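Local coordinates for protein 2-dehydropantoate 2-reductase (Geobacter metallireducens, PDB 3HN2) that probably catalyses the NADPH-dependent reduction of ketopantoate to pantoic acid, a step of pantothenate biosynthesis, at residues G123-F127 with R183-W189. Coordinates in Å, arbitrary orientation, origin at the centre of the assembly. Residue numbers count along the deposited sequence, not the author numbering.
Sequences GGVAF and RWEKLVW
Strand 123-127 is extended (phi -83° to -126°, psi 110° to 145°), and the alpha-helical segment 183-189 runs alongside it in nearly the same direction, the two axes crossing at 28° with a closest approach of 9.2 Å. Val125 and Arg183 set the register, their CA atoms 6.3 Å apart; 355 Å² is buried in total. Arg183 leaves the helix sideways (chi1 m) and extends its guanidinium alongside the Gly123-Gly124 backbone: NH1 lies 2.8 Å from Gly124 O, too poorly angled for a hydrogen bond, while NE forms a salt bridge with Glu109 and NH2 donates to Gln103 O and Gly105 O. One turn on, Lys186 points at the strand with chi1 to chi4 all t. This stretched chain lets CD pack 3.8 Å from Val125 CG2 and CE 3.7 Å from Phe127 CD1, and brings NZ to Ala126 O, 2.9 Å away, in a hydrogen bond from side chain to strand backbone. Trp189 (chi1 t, chi2 88°) then presents a ring face to the edge of Phe127 (chi1 t): a T-shaped pair, ring centroids 5.4 Å apart, planes at 79°, Phe127 CE1 to Trp189 CE3 4.1 Å. The contact joins the Rossmann-type nucleotide-binding domain to the helical C-terminal domain, the two-domain plan of ketopantoate reductases. Trp189 NE1 hydrogen-bonds to Thr249 OG1 and its ring stacks on Phe193; strand 121-129 lies between strands 98-101 and 142-150, while Trp184 and Val188 carry helix 179-200 onto helix 211-229, and Trp184 and Leu187 reach helix 271-284.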
ATOM      1  N   GLY A 123     -11.928  22.059   2.386  1.00 27.07           N
ATOM      2  CA  GLY A 123     -12.070  20.625   2.280  1.00 42.61           C
ATOM      3  C   GLY A 123     -10.733  19.934   2.413  1.00 38.77           C
ATOM      4  O   GLY A 123      -9.753  20.308   1.757  1.00 29.61           O
ATOM      5  N   GLY A 124     -10.697  18.932   3.278  1.00 39.98           N
ATOM      6  CA  GLY A 124      -9.521  18.092   3.428  1.00 48.60           C
ATOM      7  C   GLY A 124      -9.869  16.646   3.147  1.00 44.00           C
ATOM      8  O   GLY A 124     -10.615  16.025   3.906  1.00 41.31           O
ATOM      9  N   VAL A 125      -9.368  16.117   2.035  1.00 49.43           N
ATOM     10  CA  VAL A 125      -9.444  14.670   1.803  1.00 39.92           C
ATOM     11  C   VAL A 125      -8.274  14.033   2.536  1.00 42.49           C
ATOM     12  O   VAL A 125      -7.111  14.260   2.198  1.00 51.87           O
ATOM     13  CB  VAL A 125      -9.557  14.265   0.290  1.00 27.82           C
ATOM     14  CG1 VAL A 125      -8.784  15.192  -0.592  1.00 45.89           C
ATOM     15  CG2 VAL A 125      -9.131  12.809   0.052  1.00 44.70           C
ATOM     16  N   ALA A 126      -8.603  13.287   3.586  1.00 47.37           N
ATOM     17  CA  ALA A 126      -7.617  12.617   4.424  1.00 46.62           C
ATOM     18  C   ALA A 126      -7.610  11.127   4.130  1.00 45.82           C
ATOM     19  O   ALA A 126      -8.652  10.547   3.829  1.00 48.73           O
ATOM     20  CB  ALA A 126      -7.933  12.858   5.885  1.00 46.42           C
ATOM     21  N   PHE A 127      -6.439  10.510   4.204  1.00 50.73           N
ATOM     22  CA  PHE A 127      -6.346   9.060   4.059  1.00 56.95           C
ATOM     23  C   PHE A 127      -5.609   8.459   5.246  1.00 57.36           C
ATOM     24  O   PHE A 127      -4.401   8.636   5.393  1.00 55.98           O
ATOM     25  CB  PHE A 127      -5.679   8.667   2.739  1.00 61.38           C
ATOM     26  CG  PHE A 127      -6.029   7.277   2.283  1.00 79.83           C
ATOM     27  CD1 PHE A 127      -7.150   7.058   1.483  1.00 90.98           C
ATOM     28  CD2 PHE A 127      -5.251   6.185   2.660  1.00 80.03           C
ATOM     29  CE1 PHE A 127      -7.489   5.772   1.061  1.00 88.83           C
ATOM     30  CE2 PHE A 127      -5.581   4.900   2.245  1.00 81.76           C
ATOM     31  CZ  PHE A 127      -6.702   4.692   1.442  1.00 79.65           C
ATOM     32  N   ARG A 183     -11.902  14.713  -3.986  1.00 47.79           N
ATOM     33  CA  ARG A 183     -12.999  14.019  -3.297  1.00 40.11           C
ATOM     34  C   ARG A 183     -13.440  12.811  -4.118  1.00 46.22           C
ATOM     35  O   ARG A 183     -13.572  11.699  -3.591  1.00 55.42           O
ATOM     36  CB  ARG A 183     -14.195  14.965  -3.084  1.00 42.42           C
ATOM     37  CG  ARG A 183     -13.995  16.039  -2.008  1.00 34.80           C
ATOM     38  CD  ARG A 183     -14.613  15.633  -0.669  1.00 23.30           C
ATOM     39  NE  ARG A 183     -13.800  16.110   0.446  1.00 18.45           N
ATOM     40  CZ  ARG A 183     -13.870  15.645   1.691  1.00 29.02           C
ATOM     41  NH1 ARG A 183     -13.078  16.152   2.627  1.00 30.63           N
ATOM     42  NH2 ARG A 183     -14.721  14.678   2.004  1.00 39.03           N
ATOM     43  N   TRP A 184     -13.644  13.040  -5.415  1.00 38.95           N
ATOM     44  CA  TRP A 184     -14.012  11.990  -6.354  1.00 40.11           C
ATOM     45  C   TRP A 184     -12.900  10.960  -6.541  1.00 44.40           C
ATOM     46  O   TRP A 184     -13.175   9.783  -6.775  1.00 45.43           O
ATOM     47  CB  TRP A 184     -14.387  12.598  -7.702  1.00 41.58           C
ATOM     48  CG  TRP A 184     -15.804  13.063  -7.773  1.00 51.48           C
ATOM     49  CD1 TRP A 184     -16.252  14.351  -7.668  1.00 41.51           C
ATOM     50  CD2 TRP A 184     -16.967  12.248  -7.967  1.00 42.31           C
ATOM     51  NE1 TRP A 184     -17.621  14.387  -7.788  1.00 43.02           N
ATOM     52  CE2 TRP A 184     -18.087  13.111  -7.966  1.00 42.94           C
ATOM     53  CE3 TRP A 184     -17.174  10.872  -8.128  1.00 41.25           C
ATOM     54  CZ2 TRP A 184     -19.396  12.643  -8.131  1.00 37.94           C
ATOM     55  CZ3 TRP A 184     -18.479  10.406  -8.296  1.00 44.86           C
ATOM     56  CH2 TRP A 184     -19.570  11.292  -8.295  1.00 41.49           C
ATOM     57  N   GLU A 185     -11.654  11.417  -6.440  1.00 45.76           N
ATOM     58  CA  GLU A 185     -10.488  10.547  -6.506  1.00 56.14           C
ATOM     59  C   GLU A 185     -10.501   9.532  -5.366  1.00 54.57           C
ATOM     60  O   GLU A 185     -10.186   8.365  -5.576  1.00 61.18           O
ATOM     61  CB  GLU A 185      -9.195  11.369  -6.469  1.00 63.36           C
ATOM     62  CG  GLU A 185      -8.915  12.218  -7.716  1.00 41.94           C
ATOM     63  CD  GLU A 185      -7.534  12.871  -7.691  1.00 53.70           C
ATOM     64  OE1 GLU A 185      -7.039  13.209  -6.592  1.00 47.46           O
ATOM     65  OE2 GLU A 185      -6.941  13.049  -8.777  1.00 44.61           O
ATOM     66  N   LYS A 186     -10.885   9.981  -4.169  1.00 55.71           N
ATOM     67  CA  LYS A 186     -10.964   9.101  -3.002  1.00 53.53           C
ATOM     68  C   LYS A 186     -12.201   8.211  -3.042  1.00 54.89           C
ATOM     69  O   LYS A 186     -12.205   7.127  -2.459  1.00 59.86           O
ATOM     70  CB  LYS A 186     -10.944   9.898  -1.697  1.00 51.87           C
ATOM     71  CG  LYS A 186     -10.329   9.116  -0.547  1.00 58.15           C
ATOM     72  CD  LYS A 186     -10.915   9.503   0.795  1.00 77.22           C
ATOM     73  CE  LYS A 186     -10.491   8.511   1.865  1.00 79.73           C
ATOM     74  NZ  LYS A 186     -10.930   8.918   3.228  1.00 82.16           N
ATOM     75  N   LEU A 187     -13.245   8.681  -3.728  1.00 53.82           N
ATOM     76  CA  LEU A 187     -14.468   7.904  -3.952  1.00 42.56           C
ATOM     77  C   LEU A 187     -14.219   6.682  -4.830  1.00 40.79           C
ATOM     78  O   LEU A 187     -14.903   5.671  -4.690  1.00 46.45           O
ATOM     79  CB  LEU A 187     -15.571   8.785  -4.561  1.00 31.12           C
ATOM     80  CG  LEU A 187     -16.776   9.238  -3.718  1.00 37.04           C
ATOM     81  CD1 LEU A 187     -16.592   9.056  -2.204  1.00 11.10           C
ATOM     82  CD2 LEU A 187     -17.182  10.690  -4.046  1.00 31.81           C
ATOM     83  N   VAL A 188     -13.237   6.784  -5.725  1.00 42.88           N
ATOM     84  CA  VAL A 188     -12.803   5.662  -6.554  1.00 44.41           C
ATOM     85  C   VAL A 188     -12.284   4.503  -5.692  1.00 46.31           C
ATOM     86  O   VAL A 188     -12.406   3.342  -6.072  1.00 39.88           O
ATOM     87  CB  VAL A 188     -11.749   6.093  -7.605  1.00 44.24           C
ATOM     88  CG1 VAL A 188     -11.155   4.878  -8.353  1.00 54.82           C
ATOM     89  CG2 VAL A 188     -12.368   7.038  -8.602  1.00 26.27           C
ATOM     90  N   TRP A 189     -11.737   4.827  -4.524  1.00 45.35           N
ATOM     91  CA  TRP A 189     -11.283   3.806  -3.591  1.00 45.33           C
ATOM     92  C   TRP A 189     -12.369   3.413  -2.595  1.00 47.04           C
ATOM     93  O   TRP A 189     -12.563   2.213  -2.316  1.00 34.55           O
ATOM     94  CB  TRP A 189     -10.029   4.260  -2.833  1.00 38.71           C
ATOM     95  CG  TRP A 189      -9.392   3.121  -2.128  1.00 43.96           C
ATOM     96  CD1 TRP A 189      -8.451   2.263  -2.636  1.00 32.31           C
ATOM     97  CD2 TRP A 189      -9.676   2.665  -0.799  1.00 45.86           C
ATOM     98  NE1 TRP A 189      -8.118   1.323  -1.695  1.00 22.24           N
ATOM     99  CE2 TRP A 189      -8.860   1.531  -0.564  1.00 24.96           C
ATOM    100  CE3 TRP A 189     -10.536   3.107   0.218  1.00 22.40           C
ATOM    101  CZ2 TRP A 189      -8.874   0.837   0.648  1.00 21.40           C
ATOM    102  CZ3 TRP A 189     -10.561   2.409   1.431  1.00 26.30           C
ATOM    103  CH2 TRP A 189      -9.731   1.284   1.632  1.00 48.16           C
TER